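Local coordinates for protein DOA1 (Saccharomyces cerevisiae, PDB 3ODT) that binds ubiquitin through its WD40 beta-propeller domain and, through this binding, probably regulates the turnover of F-box proteins, at residues Y229-V240 with I269-I280; W146-E155 with V186-D195. All coordinates share one frame; numbering follows the deposited sequence.

How the contacts relate
Both contacts join the innermost strands of adjacent blades in a seven-bladed WD40 beta-propeller, each blade a four-stranded antiparallel sheet. Contact 2, first along the chain, sets strand 145-150 beside strand 187-194; contact 1 follows with strands 228-233 and 269-274, so four consecutive blades are covered. The contact centres lie about 15 Å apart, both beside the central channel. They meet where strand 187-194 adjoins strand 228-233: Tyr-229 packs on Arg-188, Cys-230 and Ile-231 on His-189, Leu-233 on Val-193. Three successive blade junctions thus follow one another round part of the propeller, holding neighbouring blades of this ubiquitin-binding domain side by side.

Contact 1: Y229-V240 with I269-I280; sequences YCIKLLPNGDIV and IWSVDCMSNGDI
With CG anti to the carbonyl carbon in both Tyr-229 and Trp-270 (chi1 near -64° in each), the two aromatic side chains run side by side and point the same way. They form an offset stack, planes 28° apart, in which Trp-270 CZ3 lies over one face of the tyrosine ring, 3.3 Å from Tyr-229 CE2. Beyond the stack, Tyr-229 OH bonds to Glu-244 and Trp-270 NE1 to Asp-20, a residue of the calcium site. Turned away from its own backbone N, Cys-230 SG reaches the second strand and accepts an almost straight bond from Val-272 N at 3.6 Å. Lys-232, bent at chi2 and chi4, carries NZ back toward the start of its own strand, where it gives a bond to Val-272 O at 2.8 Å, in the carbonyl plane. The same NZ forms a salt bridge with Asp-273 OD1 at 3.2 Å, arriving from above the carboxylate plane, while Asp-273 OD2 accepts from Ala-26 N. A methionine in place of Lys-232 would probably leave Val-272 O and Asp-273 OD1 without this shared donor. These inner strands of neighbouring WD40 blades run nearly parallel, 13° apart; the polar bonds between them pair side chains of strand 229-233 with the backbone of Val-272 and the carboxylate of Asp-273. Farther along, Val-240 CG1 meets Val-272 CG2 tip to tip at 4.0 Å, and Val-240 CG2 lies 4.0 Å from Ile-280 CD1 as those side chains slide past each other. Leu-234 CD2 packs against Ile-280 CG1, 4.0 Å away, and Pro-235 CG rests 3.6 Å from Ser-276 O, bringing the two type I turns together.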
# COMPACT_ATOMS: atom_id res chain seq x y z
N TYR A 229 -8.72 2.33 -3.91
CA TYR A 229 -8.00 1.18 -3.37
C TYR A 229 -6.76 1.51 -2.56
O TYR A 229 -6.37 0.75 -1.68
CB TYR A 229 -7.58 0.26 -4.50
CG TYR A 229 -8.71 -0.38 -5.28
CD1 TYR A 229 -9.80 -0.95 -4.63
CD2 TYR A 229 -8.70 -0.41 -6.65
CE1 TYR A 229 -10.83 -1.53 -5.33
CE2 TYR A 229 -9.72 -1.04 -7.37
CZ TYR A 229 -10.78 -1.57 -6.69
OH TYR A 229 -11.78 -2.16 -7.38
N CYS A 230 -6.10 2.64 -2.87
CA CYS A 230 -4.79 2.88 -2.27
C CYS A 230 -4.59 4.37 -2.19
O CYS A 230 -5.05 5.09 -3.07
CB CYS A 230 -3.69 2.25 -3.13
SG CYS A 230 -2.04 2.30 -2.36
N ILE A 231 -3.95 4.83 -1.10
CA ILE A 231 -3.50 6.19 -0.92
C ILE A 231 -2.11 6.18 -0.30
O ILE A 231 -1.78 5.30 0.49
CB ILE A 231 -4.43 7.01 -0.01
CG1 ILE A 231 -4.77 6.24 1.26
CG2 ILE A 231 -5.69 7.40 -0.75
CD1 ILE A 231 -5.63 6.97 2.25
N LYS A 232 -1.31 7.17 -0.66
CA LYS A 232 0.02 7.39 -0.12
C LYS A 232 0.27 8.88 -0.03
O LYS A 232 -0.34 9.66 -0.74
CB LYS A 232 1.12 6.77 -0.99
CG LYS A 232 1.09 5.25 -1.08
CD LYS A 232 1.53 4.60 0.22
CE LYS A 232 1.06 3.15 0.26
NZ LYS A 232 1.75 2.26 -0.74
N LEU A 233 1.16 9.26 0.87
CA LEU A 233 1.65 10.63 0.96
C LEU A 233 2.98 10.78 0.23
O LEU A 233 3.92 10.03 0.45
CB LEU A 233 1.81 11.07 2.42
CG LEU A 233 0.53 10.97 3.26
CD1 LEU A 233 0.80 11.22 4.74
CD2 LEU A 233 -0.52 11.94 2.70
N LEU A 234 3.04 11.77 -0.65
CA LEU A 234 4.26 12.17 -1.31
C LEU A 234 5.19 12.91 -0.36
O LEU A 234 4.78 13.40 0.69
CB LEU A 234 3.90 13.07 -2.50
CG LEU A 234 3.25 12.31 -3.65
CD1 LEU A 234 2.51 13.27 -4.57
CD2 LEU A 234 4.29 11.51 -4.42
N PRO A 235 6.46 12.99 -0.73
CA PRO A 235 7.43 13.72 0.08
C PRO A 235 6.99 15.14 0.45
O PRO A 235 7.33 15.59 1.56
CB PRO A 235 8.68 13.77 -0.80
CG PRO A 235 8.58 12.52 -1.65
CD PRO A 235 7.09 12.28 -1.86
N ASN A 236 6.26 15.83 -0.42
CA ASN A 236 5.84 17.22 -0.14
C ASN A 236 4.49 17.28 0.60
O ASN A 236 3.91 18.36 0.76
CB ASN A 236 5.75 18.02 -1.44
CG ASN A 236 4.57 17.59 -2.31
OD1 ASN A 236 3.88 16.64 -2.01
ND2 ASN A 236 4.34 18.30 -3.41
N GLY A 237 3.97 16.12 0.99
CA GLY A 237 2.73 16.04 1.73
C GLY A 237 1.46 15.84 0.91
O GLY A 237 0.40 15.54 1.50
N ASP A 238 1.54 15.97 -0.41
CA ASP A 238 0.36 15.79 -1.26
C ASP A 238 -0.09 14.33 -1.19
O ASP A 238 0.71 13.43 -0.84
CB ASP A 238 0.66 16.09 -2.73
CG ASP A 238 0.82 17.56 -3.04
OD1 ASP A 238 0.54 18.42 -2.18
OD2 ASP A 238 1.22 17.85 -4.20
N ILE A 239 -1.34 14.09 -1.52
CA ILE A 239 -1.88 12.75 -1.49
C ILE A 239 -1.86 12.18 -2.91
O ILE A 239 -2.23 12.86 -3.87
CB ILE A 239 -3.35 12.75 -0.99
CG1 ILE A 239 -3.46 13.39 0.39
CG2 ILE A 239 -3.91 11.33 -1.03
CD1 ILE A 239 -4.90 13.69 0.78
N VAL A 240 -1.41 10.94 -3.05
CA VAL A 240 -1.61 10.20 -4.28
C VAL A 240 -2.59 9.05 -4.01
O VAL A 240 -2.47 8.34 -3.01
CB VAL A 240 -0.31 9.65 -4.88
CG1 VAL A 240 0.37 8.67 -3.96
CG2 VAL A 240 -0.60 9.00 -6.20
N ILE A 269 -6.82 0.21 -11.04
CA ILE A 269 -5.48 0.59 -10.60
C ILE A 269 -5.37 0.20 -9.11
O ILE A 269 -6.07 0.76 -8.29
CB ILE A 269 -5.22 2.10 -10.75
CG1 ILE A 269 -5.76 2.63 -12.07
CG2 ILE A 269 -3.69 2.36 -10.59
CD1 ILE A 269 -5.27 1.90 -13.30
N TRP A 270 -4.55 -0.82 -8.82
CA TRP A 270 -4.55 -1.44 -7.50
C TRP A 270 -3.70 -0.76 -6.44
O TRP A 270 -4.01 -0.84 -5.25
CB TRP A 270 -4.14 -2.91 -7.60
CG TRP A 270 -5.07 -3.72 -8.39
CD1 TRP A 270 -4.82 -4.32 -9.58
CD2 TRP A 270 -6.42 -4.01 -8.05
NE1 TRP A 270 -5.96 -4.98 -10.01
CE2 TRP A 270 -6.95 -4.80 -9.09
CE3 TRP A 270 -7.24 -3.66 -6.98
CZ2 TRP A 270 -8.26 -5.26 -9.08
CZ3 TRP A 270 -8.55 -4.14 -6.96
CH2 TRP A 270 -9.05 -4.90 -8.02
N SER A 271 -2.58 -0.20 -6.87
CA SER A 271 -1.58 0.23 -5.91
C SER A 271 -0.71 1.35 -6.44
O SER A 271 -0.39 1.43 -7.64
CB SER A 271 -0.69 -0.98 -5.57
OG SER A 271 0.29 -0.63 -4.58
N VAL A 272 -0.37 2.26 -5.54
CA VAL A 272 0.66 3.27 -5.76
C VAL A 272 1.62 3.30 -4.59
O VAL A 272 1.28 2.93 -3.45
CB VAL A 272 0.05 4.69 -5.91
CG1 VAL A 272 -0.69 4.80 -7.24
CG2 VAL A 272 -0.92 4.99 -4.76
N ASP A 273 2.84 3.72 -4.89
CA ASP A 273 3.82 4.06 -3.86
C ASP A 273 4.67 5.19 -4.40
O ASP A 273 4.66 5.46 -5.59
CB ASP A 273 4.67 2.85 -3.47
CG ASP A 273 5.30 2.99 -2.08
OD1 ASP A 273 4.64 3.53 -1.20
OD2 ASP A 273 6.43 2.55 -1.86
N CYS A 274 5.37 5.84 -3.48
CA CYS A 274 6.16 7.04 -3.75
C CYS A 274 7.66 6.83 -3.45
O CYS A 274 8.04 6.47 -2.33
CB CYS A 274 5.64 8.23 -2.91
SG CYS A 274 3.86 8.64 -3.20
N MSE A 275 8.50 7.04 -4.46
CA MSE A 275 9.93 7.15 -4.26
C MSE A 275 10.27 8.37 -3.43
O MSE A 275 9.49 9.33 -3.36
CB MSE A 275 10.66 7.27 -5.60
CG MSE A 275 11.35 6.03 -6.05
SE MSE A 275 11.82 6.23 -7.90
CE MSE A 275 10.19 5.42 -8.54
N SER A 276 11.45 8.35 -2.83
CA SER A 276 11.90 9.52 -2.08
C SER A 276 12.06 10.76 -2.93
O SER A 276 12.02 11.87 -2.38
CB SER A 276 13.22 9.21 -1.37
OG SER A 276 14.34 9.26 -2.24
N ASN A 277 12.28 10.58 -4.24
CA ASN A 277 12.50 11.70 -5.14
C ASN A 277 11.20 12.25 -5.71
O ASN A 277 11.20 13.11 -6.58
CB ASN A 277 13.46 11.31 -6.27
CG ASN A 277 12.92 10.22 -7.16
OD1 ASN A 277 11.76 9.84 -7.07
ND2 ASN A 277 13.77 9.71 -8.00
N GLY A 278 10.08 11.72 -5.21
CA GLY A 278 8.77 12.15 -5.63
C GLY A 278 8.13 11.33 -6.75
O GLY A 278 6.96 11.51 -7.04
N ASP A 279 8.88 10.45 -7.40
CA ASP A 279 8.31 9.67 -8.48
C ASP A 279 7.24 8.73 -7.95
O ASP A 279 7.32 8.26 -6.81
CB ASP A 279 9.39 8.90 -9.25
CG ASP A 279 10.23 9.81 -10.15
OD1 ASP A 279 10.17 11.05 -10.02
OD2 ASP A 279 10.96 9.24 -11.01
N ILE A 280 6.25 8.46 -8.79
CA ILE A 280 5.11 7.64 -8.40
C ILE A 280 5.16 6.29 -9.10
O ILE A 280 5.34 6.24 -10.32
CB ILE A 280 3.77 8.34 -8.69
CG1 ILE A 280 3.63 9.61 -7.84
CG2 ILE A 280 2.63 7.39 -8.41
CD1 ILE A 280 2.49 10.51 -8.24

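Contact 2: W146-E155 with V186-D195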
# COMPACT_ATOMS: atom_id res chain seq x y z
N TRP A 146 -8.68 -4.53 5.40
CA TRP A 146 -8.06 -4.19 4.13
C TRP A 146 -6.73 -3.48 4.30
O TRP A 146 -5.88 -3.54 3.38
CB TRP A 146 -9.00 -3.30 3.33
CG TRP A 146 -10.00 -4.12 2.57
CD1 TRP A 146 -11.34 -4.25 2.82
CD2 TRP A 146 -9.73 -4.93 1.43
NE1 TRP A 146 -11.92 -5.07 1.89
CE2 TRP A 146 -10.95 -5.49 1.01
CE3 TRP A 146 -8.57 -5.18 0.67
CZ2 TRP A 146 -11.05 -6.33 -0.09
CZ3 TRP A 146 -8.67 -6.02 -0.43
CH2 TRP A 146 -9.92 -6.57 -0.81
N ASP A 147 -6.53 -2.79 5.42
CA ASP A 147 -5.26 -2.12 5.66
C ASP A 147 -4.96 -1.99 7.13
O ASP A 147 -5.85 -2.01 7.96
CB ASP A 147 -5.22 -0.75 4.98
CG ASP A 147 -3.80 -0.22 4.82
OD1 ASP A 147 -2.85 -1.03 4.77
OD2 ASP A 147 -3.60 1.02 4.79
N ALA A 148 -3.68 -1.85 7.43
CA ALA A 148 -3.17 -1.71 8.79
C ALA A 148 -1.86 -0.92 8.70
O ALA A 148 -1.00 -1.16 7.82
CB ALA A 148 -2.93 -3.09 9.46
N LYS A 149 -1.73 0.03 9.61
CA LYS A 149 -0.57 0.93 9.65
C LYS A 149 -0.11 1.16 11.07
O LYS A 149 -0.92 1.15 12.02
CB LYS A 149 -0.93 2.27 9.03
CG LYS A 149 -1.22 2.24 7.54
CD LYS A 149 -0.00 1.87 6.72
CE LYS A 149 -0.09 2.42 5.29
NZ LYS A 149 -0.93 1.62 4.39
N VAL A 150 1.18 1.38 11.21
CA VAL A 150 1.74 1.78 12.47
C VAL A 150 1.51 3.29 12.65
O VAL A 150 1.85 4.10 11.79
CB VAL A 150 3.26 1.49 12.50
CG1 VAL A 150 3.88 2.08 13.79
CG2 VAL A 150 3.52 -0.00 12.41
N VAL A 151 0.91 3.67 13.77
CA VAL A 151 0.78 5.07 14.14
C VAL A 151 2.03 5.52 14.90
O VAL A 151 2.66 6.52 14.56
CB VAL A 151 -0.48 5.27 14.99
CG1 VAL A 151 -0.54 6.71 15.53
CG2 VAL A 151 -1.72 4.97 14.15
N SER A 152 2.40 4.75 15.91
CA SER A 152 3.59 5.03 16.72
C SER A 152 4.23 3.73 17.20
O SER A 152 3.62 2.97 17.97
CB SER A 152 3.20 5.87 17.94
OG SER A 152 4.29 5.93 18.84
N PHE A 153 5.46 3.46 16.75
CA PHE A 153 6.14 2.23 17.17
C PHE A 153 6.43 2.29 18.67
O PHE A 153 6.36 1.27 19.35
CB PHE A 153 7.43 1.95 16.36
CG PHE A 153 8.65 2.61 16.90
CD1 PHE A 153 9.47 1.96 17.81
CD2 PHE A 153 8.97 3.91 16.53
CE1 PHE A 153 10.58 2.57 18.33
CE2 PHE A 153 10.10 4.54 17.04
CZ PHE A 153 10.90 3.87 17.94
N SER A 154 6.70 3.47 19.20
CA SER A 154 7.07 3.58 20.61
C SER A 154 5.88 3.49 21.56
O SER A 154 6.03 3.06 22.70
CB SER A 154 7.85 4.87 20.86
OG SER A 154 7.00 6.00 20.76
N GLU A 155 4.69 3.89 21.12
CA GLU A 155 3.49 3.77 21.95
C GLU A 155 2.71 2.50 21.62
O GLU A 155 1.66 2.25 22.20
CB GLU A 155 2.57 4.97 21.76
CG GLU A 155 3.17 6.30 22.16
CD GLU A 155 2.19 7.45 22.00
OE1 GLU A 155 1.23 7.53 22.79
OE2 GLU A 155 2.38 8.28 21.09
N VAL A 186 -17.04 0.01 2.81
CA VAL A 186 -15.79 -0.68 3.07
C VAL A 186 -14.64 0.32 3.08
O VAL A 186 -14.51 1.11 2.15
CB VAL A 186 -15.57 -1.70 1.96
CG1 VAL A 186 -14.16 -2.28 2.04
CG2 VAL A 186 -16.69 -2.77 1.94
N VAL A 187 -13.81 0.29 4.13
CA VAL A 187 -12.61 1.15 4.17
C VAL A 187 -11.43 0.34 3.65
O VAL A 187 -11.19 -0.78 4.11
CB VAL A 187 -12.32 1.68 5.58
CG1 VAL A 187 -11.30 2.78 5.51
CG2 VAL A 187 -13.60 2.22 6.19
N ARG A 188 -10.75 0.89 2.65
CA ARG A 188 -9.77 0.14 1.89
C ARG A 188 -8.32 0.46 2.24
O ARG A 188 -7.42 -0.39 2.09
CB ARG A 188 -9.97 0.39 0.41
CG ARG A 188 -11.25 -0.17 -0.18
CD ARG A 188 -11.28 -1.66 -0.13
NE ARG A 188 -10.33 -2.36 -1.02
CZ ARG A 188 -10.67 -3.08 -2.09
NH1 ARG A 188 -11.95 -3.16 -2.49
NH2 ARG A 188 -9.72 -3.72 -2.76
N HIS A 189 -8.05 1.69 2.66
CA HIS A 189 -6.65 2.05 2.88
C HIS A 189 -6.48 3.24 3.80
O HIS A 189 -7.39 4.05 3.97
CB HIS A 189 -5.92 2.29 1.53
CG HIS A 189 -4.54 1.70 1.51
ND1 HIS A 189 -4.32 0.34 1.48
CD2 HIS A 189 -3.32 2.28 1.54
CE1 HIS A 189 -3.02 0.12 1.49
NE2 HIS A 189 -2.38 1.28 1.54
N LEU A 190 -5.28 3.34 4.35
CA LEU A 190 -4.93 4.34 5.33
C LEU A 190 -3.56 4.93 5.04
O LEU A 190 -2.66 4.23 4.58
CB LEU A 190 -4.90 3.72 6.72
CG LEU A 190 -6.15 3.03 7.27
CD1 LEU A 190 -5.81 2.22 8.51
CD2 LEU A 190 -7.19 4.09 7.58
N ALA A 191 -3.37 6.20 5.37
CA ALA A 191 -2.03 6.78 5.46
C ALA A 191 -1.99 7.66 6.71
O ALA A 191 -2.91 8.47 6.94
CB ALA A 191 -1.68 7.62 4.24
N VAL A 192 -1.03 7.38 7.59
CA VAL A 192 -0.84 8.18 8.79
C VAL A 192 -0.05 9.46 8.48
O VAL A 192 1.06 9.42 7.97
CB VAL A 192 -0.16 7.34 9.89
CG1 VAL A 192 0.09 8.19 11.15
CG2 VAL A 192 -0.98 6.08 10.16
N VAL A 193 -0.66 10.60 8.74
CA VAL A 193 0.02 11.88 8.53
C VAL A 193 0.99 12.16 9.69
O VAL A 193 2.19 12.43 9.50
CB VAL A 193 -1.00 12.99 8.39
CG1 VAL A 193 -0.32 14.36 8.25
CG2 VAL A 193 -1.92 12.74 7.20
N ASP A 194 0.48 12.03 10.90
CA ASP A 194 1.24 12.17 12.12
C ASP A 194 0.42 11.56 13.24
O ASP A 194 -0.64 10.96 12.98
CB ASP A 194 1.59 13.64 12.40
CG ASP A 194 0.37 14.55 12.45
OD1 ASP A 194 -0.73 14.10 12.90
OD2 ASP A 194 0.51 15.72 12.03
N ASP A 195 0.89 11.69 14.48
CA ASP A 195 0.23 11.02 15.61
C ASP A 195 -1.22 11.47 15.77
O ASP A 195 -2.02 10.80 16.41
CB ASP A 195 0.97 11.30 16.91
CG ASP A 195 2.25 10.49 17.03
OD1 ASP A 195 2.60 9.75 16.10
OD2 ASP A 195 2.91 10.59 18.08
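Stacked and charged side chains join Trp-146 through Lys-149 to Arg-188 through Leu-190 where the inner strands of two adjacent blades diverge by only 21°. The guanidinium of Arg-188 lies flat on the indole of Trp-146, a cation-pi stack with Arg-188 CZ 3.7 Å from the centroid of the six-membered ring. Bends at chi2 and chi3 fold the arginine over the indole, placing CD above the five-membered ring as a CH-pi contact. Val-186 CG1 adds apolar contact at 3.5 Å from Trp-146 CD1. In this WD40 propeller both inner strands carry a classic beta bulge here, Trp-146 and Asp-147 facing Ala-161, Arg-188 and His-189 facing Cys-201. Asp-147 lays its carboxylate over one face of the His-189 ring, planes 7° apart. Two donors grip Asp-147 OD2: Lys-149 NZ at 2.8 Å on the syn lone pair, a salt bridge, and Leu-190 N at 2.9 Å on the anti lone pair. Together they probably fix the rotation of the carboxylate. Lys-149 NZ also gives a weak bond to Leu-190 O at 3.1 Å. Beyond this polar group, Val-192 CG2 packs 4.2 Å from Val-151 CG2.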